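Local coordinates for protein paenibacillus xanthan lyase (PDB 6F2P) that acts as a promiscuous xanthan lyase, probably removing the terminal mannose from xanthan side chains by beta-elimination, at residues Asp707-Ala712 with Tyr728-Phe733; Pro816-Val821 with Val899-Asp904; Ala915-Val920 with Lys948-Thr953; Asn973-Val978 with Asp1023-Tyr1028; Thr983-Thr988 with Ser1009-Ser1014. All blocks are in the same frame, centred on the assembly; numbering follows the deposited sequence.

Interaction 1: Asp707-Ala712 with Tyr728-Phe733; sequences DVNKSA and YPTMKF
Segments 707-712 and 728-733 run antiparallel, with D707 and K732 as a non-hydrogen-bonded pair and V708 and M731 as a hydrogen-bonded one, V708 N giving a nearly straight bond to M731 O (2.8 Å, 174°). Beyond the pair the first segment makes an inverse gamma turn centred on N709, and M731 N then bonds to K710 O (2.9 Å), with only a weak link to V708 O. M731 carries the apolar side. Its CB lies alongside V708 CB (3.9 Å), its CG meets A712 CB (3.6 Å), and a bend at chi3 (-86°) brings CE against K710 CB. On the other face D707 and K732 lie side by side, the carboxylate along the extended lysine chain, with OD1 3.2 Å from K732 CG. Their charged ends stay apart; one water accepts from K732 NZ and donates weakly to D707 OD2, and a second lies between D707 OD1 and F733 O, within hydrogen-bonding reach of either. An alanine at D707 would probably lose these water links and leave the lysine chain less well packed. V708, M731 and F733 face strand 688-694, A712 and M731 also meet F749 of strand 744-750, and K732 bonds through its backbone to strand 722-726.

Interaction 2: Pro816-Val821 with Val899-Asp904; sequences PGTYDV and VSTGID
T818 N is gripped by both carboxylate oxygens of D904: a straight bond to OD1 (3.1 Å, 177°) that uses the syn lone pair, and a weak one to OD2 (3.4 Å). D904 CG lies anti to its own carbonyl carbon (chi1 -57°), which turns the group from the helix start back to the strand. T901 grips the same residue at its carbonyl: OG1, placed between the backbone N and the carbonyl carbon (chi1 70°), donates to T818 O (3.2 Å) from above the carbonyl plane. The hydroxyl of this N-cap residue is thus used across the contact. T901 CG2 packs against D820 CB at 3.9 Å, while I903 CG2 crosses obliquely near T818 OG1, whose hydrogen bond goes to S866. An alanine in place of D904 would remove both acceptors of T818 N and would probably loosen the first helical turn from the strand. Farther along, D820 and V899 form a hydrogen-bonded antiparallel pair, D820 N to V899 O at 2.8 Å and V899 N to D820 O at 3.0 Å. The edge of the Y819 ring lies beside the backbone of V899 and S900, its hydroxyl bonded to Q815 O. Two antiparallel strands with a short helix leaving one end close off a calcium-binding beta-sandwich, a form consistent with a carbohydrate-binding module.

Interaction 3: Ala915-Val920 with Lys948-Thr953; sequences AGVTKV and KSVTFT
Side chains alternate between the two faces of an antiparallel strand pair, 917-920 with 949-952, whose axes come within 4.8 Å at 167°. V917, K919, V950 and F952 share one face. There V917 CG1 crosses V950 CG1 obliquely at 4.1 Å, and the other branch, V917 CG2, approaches F952 CD2 at 4.3 Å. K919 rises from the same face with an extended chain whose end leads away from the partner strand. The opposite face carries T918, V920, S949 and T951. T918 and T951 lie side by side, pointing the same way, the hydroxyl of T918 turned to T951 CB (3.8 Å). S949 OG, swung between its backbone N and carbonyl carbon (chi1 71°), sits against V920 CB. A water ties this face together: it donates to T918 O and is hydrogen-bonded to the hydroxyls of S949 and T951, so two hydroxyls of strand 949-952 and a carbonyl of strand 917-920 share one water. The ladder itself is tightest at its ends, where T953 N reaches G916 O almost straight (2.8 Å, 177°) and V920 and S949 exchange two bonds; T918 N to T951 O is weak. Strand 917-920 is outermost in its sheet within the chain, and strand 949-952 pairs on its other side with 1017-1021. V917 and F952 pack on V909 of strand 907-910, whereas K919 and V950 meet I938 of strand 937-939.

Interaction 4: Asn973-Val978 with Asp1023-Tyr1028; sequences NRATNV and DATNGY
Two irregular loops of the golvesin-type domain are stitched together here, one carrying D1023, which ligates calcium together with G946. A single backbone bridge joins R974 and Y1028: Y1028 N bonds to N973 O (3.0 Å) on a lone pair, and A975 N bonds to Y1028 O (2.9 Å, 178°). Next to it G1027, with no side chain, lets its CA come within 3.6 Å of A975 CA. Two asparagines reach the opposite backbone, N1026 also the T976 hydroxyl. N1026 takes T976 N on OD1 (2.9 Å) and gives ND2, with its partner in the amide plane, to T976 OG1. N977 replies with OD1, which accepts N1026 N on a lone pair (3.1 Å), and ND2, which donates to A1024 O (2.9 Å); the two amides are 20° apart. At the far end N973 turns its amide almost perpendicular (89°) to the Y1028 ring and lays OD1 near CD2. A water donates to N977 O and D1023 O. T1025 CG2 packs on V978, and its hydroxyl is held by T1022 O and K945. The loops lead into strands 978-984 and 1030-1039; V978 bonds through its backbone to V993, ending strand 987-993, and A975 to Q995 just after it.

Interaction 5: Thr983-Thr988 with Ser1009-Ser1014; sequences THSGGT and SFNAGS
F1010 CG, anti to its carbonyl carbon (chi1 -69°), carries the ring under H984 CB, while H984 turns its imidazole between the backbone N and the carbonyl carbon (chi1 54°). The result is a CH-pi contact: H984 CB sits 3.9 Å from the centroid of the F1010 ring, over one face and offset toward the rim. T983 O meets the same ring at its edge, 3.6 Å from F1010 CE1. S985 holds OG anti to the backbone N (chi1 -179°) and thereby reaches N1011, donating to OD1 at 3.0 Å from above the amide carbonyl plane. Alongside, S985 N bonds to S1009 O (2.7 Å) with the donor in the carbonyl plane. One backbone bond and one side-chain bond from S985 thus fasten the tip of the hairpin to the end of strand 1003-1010 in the other sheet. H984 to G987 is a type II turn with a weak closing bond, G987 N to H984 O; H984 N to G987 O (2.9 Å) is firmer. A bent bond from H984 ND1 to S985 O (2.8 Å) would favour this rotation of the imidazole, and G987 O lies over a face of that ring. The hairpin links strands 978-984 and 987-993. H984 also stacks on Y1008, F1010 packs on Y962 and V964 of strand 960-967, and T983 pairs through its backbone with A1017 at the start of strand 1017-1021.

In the fold
Interactions 1 to 4 follow in series, progressively farther from the chain's centre; interaction 5 turns back, about 22 Å from interaction 2 between centres. Interaction 1 belongs to a beta-sandwich consistent with the C-terminal one of family 8 lyases, interaction 2 to the next domain, centred about 27 Å away, and interactions 3 to 5 to the golvesin-type domain. Within it interactions 3 and 5 touch, T953 CG2 lying 3.5 Å from S1014 O. Interaction 4 is about 18 Å from interaction 3 between centres, and interaction 5 is nested in the loop that interaction 4 closes. Calcium lies near interactions 3 and 4, about 7 Å from the F952 side chain and about 9 Å from that of A1024.

Interaction 1: Asp707-Ala712 with Tyr728-Phe733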
# COMPACT_ATOMS: atom_id res chain seq x y z
N ASP A 707 2.01 16.75 14.44
CA ASP A 707 2.09 17.23 15.82
C ASP A 707 1.27 16.30 16.69
O ASP A 707 0.21 15.82 16.28
CB ASP A 707 1.56 18.65 15.95
CG ASP A 707 2.45 19.68 15.27
OD1 ASP A 707 3.64 19.38 15.04
OD2 ASP A 707 1.97 20.80 14.97
N VAL A 708 1.77 16.02 17.89
CA VAL A 708 0.98 15.30 18.87
C VAL A 708 0.85 16.14 20.14
O VAL A 708 1.84 16.47 20.78
CB VAL A 708 1.58 13.92 19.20
CG1 VAL A 708 0.77 13.24 20.28
CG2 VAL A 708 1.60 13.06 17.96
N ASN A 709 -0.39 16.48 20.48
CA ASN A 709 -0.69 17.42 21.55
C ASN A 709 -0.46 16.83 22.94
O ASN A 709 -1.39 16.70 23.73
CB ASN A 709 -2.14 17.90 21.41
CG ASN A 709 -2.38 19.21 22.12
OD1 ASN A 709 -1.48 19.76 22.74
ND2 ASN A 709 -3.60 19.73 22.02
N LYS A 710 0.79 16.48 23.22
CA LYS A 710 1.17 15.95 24.53
C LYS A 710 2.67 16.08 24.73
O LYS A 710 3.45 16.01 23.78
CB LYS A 710 0.76 14.48 24.66
CG LYS A 710 0.80 14.00 26.09
CD LYS A 710 0.59 12.51 26.22
CE LYS A 710 -0.36 12.22 27.36
NZ LYS A 710 -1.75 12.66 27.03
N SER A 711 3.06 16.27 25.98
CA SER A 711 4.46 16.49 26.33
C SER A 711 5.20 15.17 26.43
O SER A 711 4.73 14.23 27.06
CB SER A 711 4.54 17.24 27.66
OG SER A 711 5.89 17.53 27.99
N ALA A 712 6.37 15.10 25.80
CA ALA A 712 7.26 13.96 25.96
C ALA A 712 8.59 14.40 26.57
O ALA A 712 8.96 15.57 26.51
CB ALA A 712 7.48 13.26 24.64
N TYR A 728 8.80 18.72 24.08
CA TYR A 728 7.90 19.42 24.98
C TYR A 728 7.79 20.89 24.58
O TYR A 728 8.71 21.45 24.00
CB TYR A 728 8.37 19.26 26.43
CG TYR A 728 9.85 19.53 26.66
CD1 TYR A 728 10.33 20.84 26.75
CD2 TYR A 728 10.76 18.49 26.81
CE1 TYR A 728 11.67 21.10 26.96
CE2 TYR A 728 12.11 18.74 27.03
CZ TYR A 728 12.56 20.04 27.10
OH TYR A 728 13.89 20.29 27.32
N PRO A 729 6.65 21.53 24.87
CA PRO A 729 5.47 21.02 25.58
C PRO A 729 4.62 20.05 24.75
O PRO A 729 3.74 19.38 25.30
CB PRO A 729 4.67 22.30 25.87
CG PRO A 729 4.98 23.17 24.70
CD PRO A 729 6.43 22.90 24.37
N THR A 730 4.86 19.97 23.44
CA THR A 730 4.16 19.00 22.60
C THR A 730 5.11 18.26 21.66
O THR A 730 6.12 18.82 21.21
CB THR A 730 3.03 19.65 21.78
OG1 THR A 730 3.55 20.72 20.99
CG2 THR A 730 1.95 20.19 22.68
N MET A 731 4.78 17.00 21.36
CA MET A 731 5.57 16.21 20.41
C MET A 731 5.43 16.75 18.99
O MET A 731 4.33 17.01 18.52
CB MET A 731 5.15 14.74 20.46
CG MET A 731 5.75 13.98 21.62
SD MET A 731 4.91 12.42 21.95
CE MET A 731 3.57 12.92 23.02
N LYS A 732 6.56 16.93 18.32
CA LYS A 732 6.56 17.39 16.94
C LYS A 732 7.58 16.60 16.14
O LYS A 732 8.71 16.45 16.57
CB LYS A 732 6.87 18.88 16.84
CG LYS A 732 5.76 19.79 17.36
CD LYS A 732 6.04 21.26 17.05
CE LYS A 732 4.82 22.12 17.37
NZ LYS A 732 5.03 23.58 17.17
N PHE A 733 7.17 16.10 14.97
CA PHE A 733 8.13 15.47 14.07
C PHE A 733 7.68 15.56 12.62
O PHE A 733 6.59 16.05 12.34
CB PHE A 733 8.39 14.01 14.46
CG PHE A 733 7.20 13.11 14.33
CD1 PHE A 733 6.24 13.05 15.34
CD2 PHE A 733 7.05 12.28 13.23
CE1 PHE A 733 5.15 12.19 15.23
CE2 PHE A 733 5.96 11.42 13.11
CZ PHE A 733 5.00 11.38 14.11
O HOH W 1 4.27 23.14 14.35
O HOH W 2 5.49 18.89 13.06

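Interaction 2: Pro816-Val821 with Val899-Asp904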
# COMPACT_ATOMS: atom_id res chain seq x y z
N PRO A 816 8.61 28.66 9.00
CA PRO A 816 7.62 29.55 8.39
C PRO A 816 8.17 30.97 8.29
O PRO A 816 8.91 31.39 9.17
CB PRO A 816 6.45 29.51 9.39
CG PRO A 816 7.07 29.08 10.68
CD PRO A 816 8.18 28.15 10.31
N GLY A 817 7.83 31.67 7.22
CA GLY A 817 8.23 33.04 7.04
C GLY A 817 7.99 33.49 5.62
O GLY A 817 7.54 32.71 4.78
N THR A 818 8.28 34.76 5.34
CA THR A 818 8.25 35.27 3.98
C THR A 818 9.67 35.33 3.43
O THR A 818 10.50 36.09 3.92
CB THR A 818 7.61 36.66 3.91
OG1 THR A 818 6.23 36.56 4.27
CG2 THR A 818 7.73 37.24 2.51
N TYR A 819 9.96 34.51 2.43
CA TYR A 819 11.31 34.44 1.90
C TYR A 819 11.39 34.93 0.46
O TYR A 819 10.49 34.73 -0.35
CB TYR A 819 11.85 33.00 1.99
CG TYR A 819 11.88 32.44 3.39
CD1 TYR A 819 12.92 32.74 4.26
CD2 TYR A 819 10.87 31.61 3.84
CE1 TYR A 819 12.95 32.23 5.54
CE2 TYR A 819 10.89 31.09 5.13
CZ TYR A 819 11.93 31.40 5.97
OH TYR A 819 11.94 30.89 7.25
N ASP A 820 12.50 35.60 0.16
CA ASP A 820 12.84 35.96 -1.20
C ASP A 820 13.42 34.70 -1.86
O ASP A 820 14.36 34.10 -1.33
CB ASP A 820 13.86 37.10 -1.16
CG ASP A 820 13.97 37.83 -2.47
OD1 ASP A 820 13.04 37.72 -3.30
OD2 ASP A 820 14.99 38.52 -2.67
N VAL A 821 12.85 34.28 -2.98
CA VAL A 821 13.29 33.04 -3.61
C VAL A 821 14.32 33.27 -4.71
O VAL A 821 14.04 33.91 -5.72
CB VAL A 821 12.11 32.25 -4.20
CG1 VAL A 821 12.62 30.97 -4.85
CG2 VAL A 821 11.12 31.93 -3.10
N VAL A 899 15.94 33.36 1.13
CA VAL A 899 16.56 34.40 1.94
C VAL A 899 15.48 35.16 2.70
O VAL A 899 14.41 35.42 2.15
CB VAL A 899 17.31 35.39 1.03
CG1 VAL A 899 18.05 36.43 1.87
CG2 VAL A 899 18.26 34.64 0.12
N SER A 900 15.75 35.52 3.95
CA SER A 900 14.75 36.24 4.75
C SER A 900 14.56 37.66 4.24
O SER A 900 15.42 38.20 3.53
CB SER A 900 15.12 36.24 6.23
OG SER A 900 16.43 36.74 6.42
N THR A 901 13.43 38.27 4.57
CA THR A 901 13.13 39.61 4.11
C THR A 901 12.81 40.50 5.31
O THR A 901 12.68 40.00 6.43
CB THR A 901 11.94 39.63 3.12
OG1 THR A 901 10.73 39.32 3.82
CG2 THR A 901 12.16 38.62 1.99
N GLY A 902 12.67 41.80 5.07
CA GLY A 902 12.31 42.74 6.12
C GLY A 902 11.04 42.37 6.87
O GLY A 902 10.95 42.59 8.08
N ILE A 903 10.07 41.80 6.16
CA ILE A 903 8.79 41.38 6.73
C ILE A 903 9.00 40.56 8.01
O ILE A 903 8.26 40.72 8.99
CB ILE A 903 7.93 40.58 5.70
CG1 ILE A 903 7.40 41.49 4.59
CG2 ILE A 903 6.76 39.88 6.36
CD1 ILE A 903 8.38 41.76 3.45
N ASP A 904 10.02 39.71 8.02
CA ASP A 904 10.29 38.81 9.14
C ASP A 904 11.12 39.45 10.24
O ASP A 904 10.93 39.15 11.42
CB ASP A 904 11.04 37.56 8.66
CG ASP A 904 10.29 36.80 7.57
OD1 ASP A 904 9.06 36.61 7.71
OD2 ASP A 904 10.96 36.40 6.58

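Interaction 3: Ala915-Val920 with Lys948-Thr953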
# COMPACT_ATOMS: atom_id res chain seq x y z
N ALA A 915 3.91 46.27 24.96
CA ALA A 915 5.10 45.50 25.28
C ALA A 915 6.35 46.12 24.65
O ALA A 915 6.35 46.52 23.48
CB ALA A 915 4.94 44.06 24.82
N GLY A 916 7.41 46.19 25.45
CA GLY A 916 8.69 46.68 24.97
C GLY A 916 9.06 48.04 25.52
O GLY A 916 10.20 48.48 25.42
N VAL A 917 8.09 48.73 26.11
CA VAL A 917 8.37 50.03 26.69
C VAL A 917 8.29 50.00 28.21
O VAL A 917 7.31 49.53 28.80
CB VAL A 917 7.43 51.11 26.14
CG1 VAL A 917 7.84 52.48 26.67
CG2 VAL A 917 7.47 51.10 24.63
N THR A 918 9.36 50.47 28.85
CA THR A 918 9.37 50.66 30.29
C THR A 918 9.85 52.08 30.54
O THR A 918 10.93 52.46 30.10
CB THR A 918 10.28 49.64 31.00
OG1 THR A 918 11.61 49.71 30.47
CG2 THR A 918 9.75 48.22 30.81
N LYS A 919 9.04 52.87 31.24
CA LYS A 919 9.39 54.26 31.50
C LYS A 919 9.96 54.44 32.91
O LYS A 919 9.84 53.56 33.76
CB LYS A 919 8.18 55.18 31.30
CG LYS A 919 7.46 54.99 29.97
CD LYS A 919 6.29 55.95 29.82
CE LYS A 919 5.40 55.55 28.64
NZ LYS A 919 4.29 56.52 28.39
N VAL A 920 10.59 55.59 33.12
CA VAL A 920 10.99 56.03 34.45
C VAL A 920 10.66 57.52 34.54
O VAL A 920 11.04 58.30 33.66
CB VAL A 920 12.49 55.77 34.73
CG1 VAL A 920 12.98 56.64 35.88
CG2 VAL A 920 12.73 54.29 35.03
N LYS A 948 14.46 61.13 34.38
CA LYS A 948 13.52 60.44 33.50
C LYS A 948 14.23 59.58 32.45
O LYS A 948 15.39 59.82 32.12
CB LYS A 948 12.63 61.47 32.79
CG LYS A 948 12.12 62.60 33.67
CD LYS A 948 10.69 62.35 34.13
CE LYS A 948 10.04 63.65 34.59
NZ LYS A 948 9.86 64.62 33.47
N SER A 949 13.52 58.58 31.94
CA SER A 949 14.00 57.72 30.86
C SER A 949 12.89 56.89 30.21
O SER A 949 11.92 56.49 30.87
CB SER A 949 15.14 56.80 31.35
OG SER A 949 14.65 55.79 32.21
N VAL A 950 13.03 56.66 28.91
CA VAL A 950 12.13 55.77 28.17
C VAL A 950 12.97 54.71 27.45
O VAL A 950 13.80 55.05 26.61
CB VAL A 950 11.29 56.56 27.13
CG1 VAL A 950 10.46 55.60 26.28
CG2 VAL A 950 10.39 57.57 27.81
N THR A 951 12.75 53.44 27.78
CA THR A 951 13.57 52.35 27.23
C THR A 951 12.83 51.43 26.26
O THR A 951 12.00 50.62 26.68
CB THR A 951 14.20 51.49 28.36
OG1 THR A 951 15.03 52.30 29.19
CG2 THR A 951 15.03 50.36 27.78
N PHE A 952 13.14 51.55 24.97
CA PHE A 952 12.57 50.68 23.95
C PHE A 952 13.34 49.36 23.86
O PHE A 952 14.47 49.33 23.38
CB PHE A 952 12.62 51.35 22.57
CG PHE A 952 11.88 52.66 22.49
CD1 PHE A 952 12.51 53.86 22.79
CD2 PHE A 952 10.55 52.70 22.08
CE1 PHE A 952 11.84 55.07 22.70
CE2 PHE A 952 9.87 53.91 21.99
CZ PHE A 952 10.52 55.10 22.30
N THR A 953 12.74 48.27 24.30
CA THR A 953 13.36 46.95 24.17
C THR A 953 12.68 46.12 23.08
O THR A 953 11.62 45.54 23.31
CB THR A 953 13.33 46.17 25.51
OG1 THR A 953 13.89 46.98 26.56
CG2 THR A 953 14.13 44.87 25.40
O HOH W 3 13.46 53.47 31.03

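Interaction 4: Asn973-Val978 with Asp1023-Tyr1028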
# COMPACT_ATOMS: atom_id res chain seq x y z
N ASN A 973 10.91 74.22 20.74
CA ASN A 973 11.04 74.11 22.19
C ASN A 973 11.68 72.79 22.59
O ASN A 973 11.68 72.43 23.76
CB ASN A 973 9.68 74.25 22.84
CG ASN A 973 8.67 73.28 22.28
OD1 ASN A 973 8.62 72.12 22.67
ND2 ASN A 973 7.87 73.75 21.33
N ARG A 974 12.20 72.06 21.60
CA ARG A 974 12.84 70.77 21.86
C ARG A 974 14.29 70.93 22.31
O ARG A 974 14.97 71.89 21.94
CB ARG A 974 12.79 69.88 20.62
CG ARG A 974 11.66 68.88 20.61
CD ARG A 974 10.32 69.57 20.44
NE ARG A 974 9.25 68.61 20.24
CZ ARG A 974 7.96 68.92 20.29
NH1 ARG A 974 7.58 70.17 20.53
NH2 ARG A 974 7.04 67.98 20.10
N ALA A 975 14.76 69.97 23.11
CA ALA A 975 16.17 69.87 23.46
C ALA A 975 17.00 69.55 22.21
O ALA A 975 16.54 68.85 21.30
CB ALA A 975 16.38 68.80 24.52
N THR A 976 18.22 70.08 22.17
CA THR A 976 19.12 69.88 21.03
C THR A 976 20.14 68.80 21.32
O THR A 976 20.90 68.38 20.44
CB THR A 976 19.86 71.19 20.67
OG1 THR A 976 20.63 71.64 21.79
CG2 THR A 976 18.87 72.27 20.29
N ASN A 977 20.17 68.35 22.57
CA ASN A 977 21.19 67.43 23.04
C ASN A 977 20.61 66.24 23.79
O ASN A 977 21.05 65.91 24.89
CB ASN A 977 22.21 68.18 23.92
CG ASN A 977 21.55 68.86 25.12
OD1 ASN A 977 20.37 69.20 25.09
ND2 ASN A 977 22.33 69.06 26.18
N VAL A 978 19.61 65.60 23.19
CA VAL A 978 18.98 64.45 23.83
C VAL A 978 19.91 63.24 23.78
O VAL A 978 20.25 62.77 22.70
CB VAL A 978 17.65 64.10 23.15
CG1 VAL A 978 16.96 62.96 23.89
CG2 VAL A 978 16.76 65.33 23.09
N ASP A 1023 19.26 63.74 30.94
CA ASP A 1023 20.37 64.42 31.61
C ASP A 1023 20.87 65.62 30.81
O ASP A 1023 21.19 65.50 29.63
CB ASP A 1023 21.53 63.45 31.86
CG ASP A 1023 21.09 62.19 32.59
OD1 ASP A 1023 20.58 61.26 31.92
OD2 ASP A 1023 21.27 62.11 33.82
N ALA A 1024 20.91 66.78 31.47
CA ALA A 1024 21.49 68.01 30.91
C ALA A 1024 20.81 68.54 29.64
O ALA A 1024 21.39 69.35 28.92
CB ALA A 1024 23.00 67.83 30.67
N THR A 1025 19.58 68.11 29.39
CA THR A 1025 18.87 68.53 28.18
C THR A 1025 18.39 69.98 28.26
O THR A 1025 17.85 70.42 29.28
CB THR A 1025 17.70 67.58 27.83
OG1 THR A 1025 17.03 67.17 29.03
CG2 THR A 1025 18.23 66.35 27.11
N ASN A 1026 18.61 70.72 27.17
CA ASN A 1026 18.32 72.15 27.14
C ASN A 1026 16.91 72.52 26.65
O ASN A 1026 16.63 73.68 26.36
CB ASN A 1026 19.39 72.89 26.32
CG ASN A 1026 19.45 72.44 24.87
OD1 ASN A 1026 18.43 72.16 24.24
ND2 ASN A 1026 20.66 72.37 24.33
N GLY A 1027 16.04 71.51 26.58
CA GLY A 1027 14.67 71.71 26.15
C GLY A 1027 13.82 70.48 26.38
O GLY A 1027 14.16 69.60 27.17
N TYR A 1028 12.69 70.41 25.67
CA TYR A 1028 11.76 69.29 25.80
C TYR A 1028 12.33 68.00 25.22
O TYR A 1028 12.90 68.00 24.12
CB TYR A 1028 10.43 69.62 25.13
CG TYR A 1028 9.51 70.48 25.97
CD1 TYR A 1028 8.71 69.92 26.96
CD2 TYR A 1028 9.42 71.85 25.76
CE1 TYR A 1028 7.87 70.70 27.72
CE2 TYR A 1028 8.58 72.64 26.52
CZ TYR A 1028 7.81 72.06 27.50
OH TYR A 1028 6.97 72.83 28.27
O HOH W 4 22.53 66.22 26.98

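Interaction 5: Thr983-Thr988 with Ser1009-Ser1014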
# COMPACT_ATOMS: atom_id res chain seq x y z
N THR A 983 22.00 49.82 23.63
CA THR A 983 22.68 48.65 24.18
C THR A 983 22.50 47.49 23.22
O THR A 983 21.40 47.03 22.98
CB THR A 983 22.13 48.26 25.57
OG1 THR A 983 22.02 49.43 26.39
CG2 THR A 983 23.06 47.26 26.24
N HIS A 984 23.61 47.02 22.66
CA HIS A 984 23.59 45.97 21.66
C HIS A 984 24.50 44.82 22.09
O HIS A 984 25.00 44.80 23.22
CB HIS A 984 24.07 46.52 20.33
CG HIS A 984 25.40 47.18 20.41
ND1 HIS A 984 26.58 46.52 20.13
CD2 HIS A 984 25.76 48.44 20.78
CE1 HIS A 984 27.60 47.33 20.32
NE2 HIS A 984 27.13 48.51 20.71
N SER A 985 24.73 43.89 21.18
CA SER A 985 25.67 42.80 21.44
C SER A 985 27.10 43.34 21.38
O SER A 985 27.55 43.85 20.35
CB SER A 985 25.48 41.67 20.42
OG SER A 985 26.37 40.59 20.66
N GLY A 986 27.80 43.25 22.51
CA GLY A 986 29.18 43.67 22.57
C GLY A 986 29.40 44.91 23.42
O GLY A 986 30.54 45.21 23.80
N GLY A 987 28.32 45.63 23.71
CA GLY A 987 28.41 46.82 24.53
C GLY A 987 27.31 47.83 24.28
O GLY A 987 26.31 47.53 23.63
N THR A 988 27.51 49.04 24.80
CA THR A 988 26.52 50.10 24.69
C THR A 988 27.12 51.33 24.00
O THR A 988 28.25 51.71 24.28
CB THR A 988 26.00 50.53 26.08
OG1 THR A 988 25.42 49.40 26.75
CG2 THR A 988 24.97 51.63 25.97
N SER A 1009 25.51 45.02 16.14
CA SER A 1009 25.18 43.60 16.21
C SER A 1009 24.24 43.36 17.37
O SER A 1009 24.50 43.80 18.49
CB SER A 1009 26.43 42.75 16.39
OG SER A 1009 27.23 42.79 15.22
N PHE A 1010 23.14 42.67 17.12
CA PHE A 1010 22.23 42.30 18.18
C PHE A 1010 22.07 40.78 18.23
O PHE A 1010 22.15 40.10 17.21
CB PHE A 1010 20.85 42.93 17.97
CG PHE A 1010 20.82 44.42 18.14
CD1 PHE A 1010 20.64 44.98 19.39
CD2 PHE A 1010 20.96 45.25 17.04
CE1 PHE A 1010 20.60 46.37 19.55
CE2 PHE A 1010 20.92 46.64 17.18
CZ PHE A 1010 20.74 47.20 18.44
N ASN A 1011 21.86 40.26 19.43
CA ASN A 1011 21.48 38.86 19.59
C ASN A 1011 19.98 38.74 19.49
O ASN A 1011 19.24 39.68 19.81
CB ASN A 1011 21.97 38.31 20.93
CG ASN A 1011 23.48 38.33 21.05
OD1 ASN A 1011 24.05 39.12 21.80
ND2 ASN A 1011 24.15 37.44 20.31
N ALA A 1012 19.51 37.58 19.02
CA ALA A 1012 18.09 37.29 19.04
C ALA A 1012 17.62 37.31 20.49
O ALA A 1012 18.27 36.76 21.38
CB ALA A 1012 17.81 35.94 18.39
N GLY A 1013 16.49 37.97 20.74
CA GLY A 1013 15.98 38.07 22.09
C GLY A 1013 15.73 39.50 22.52
O GLY A 1013 15.47 40.37 21.68
N SER A 1014 15.79 39.74 23.83
CA SER A 1014 15.53 41.07 24.38
C SER A 1014 16.65 41.60 25.28
O SER A 1014 16.40 42.30 26.26
CB SER A 1014 14.20 41.08 25.15
OG SER A 1014 13.10 40.89 24.28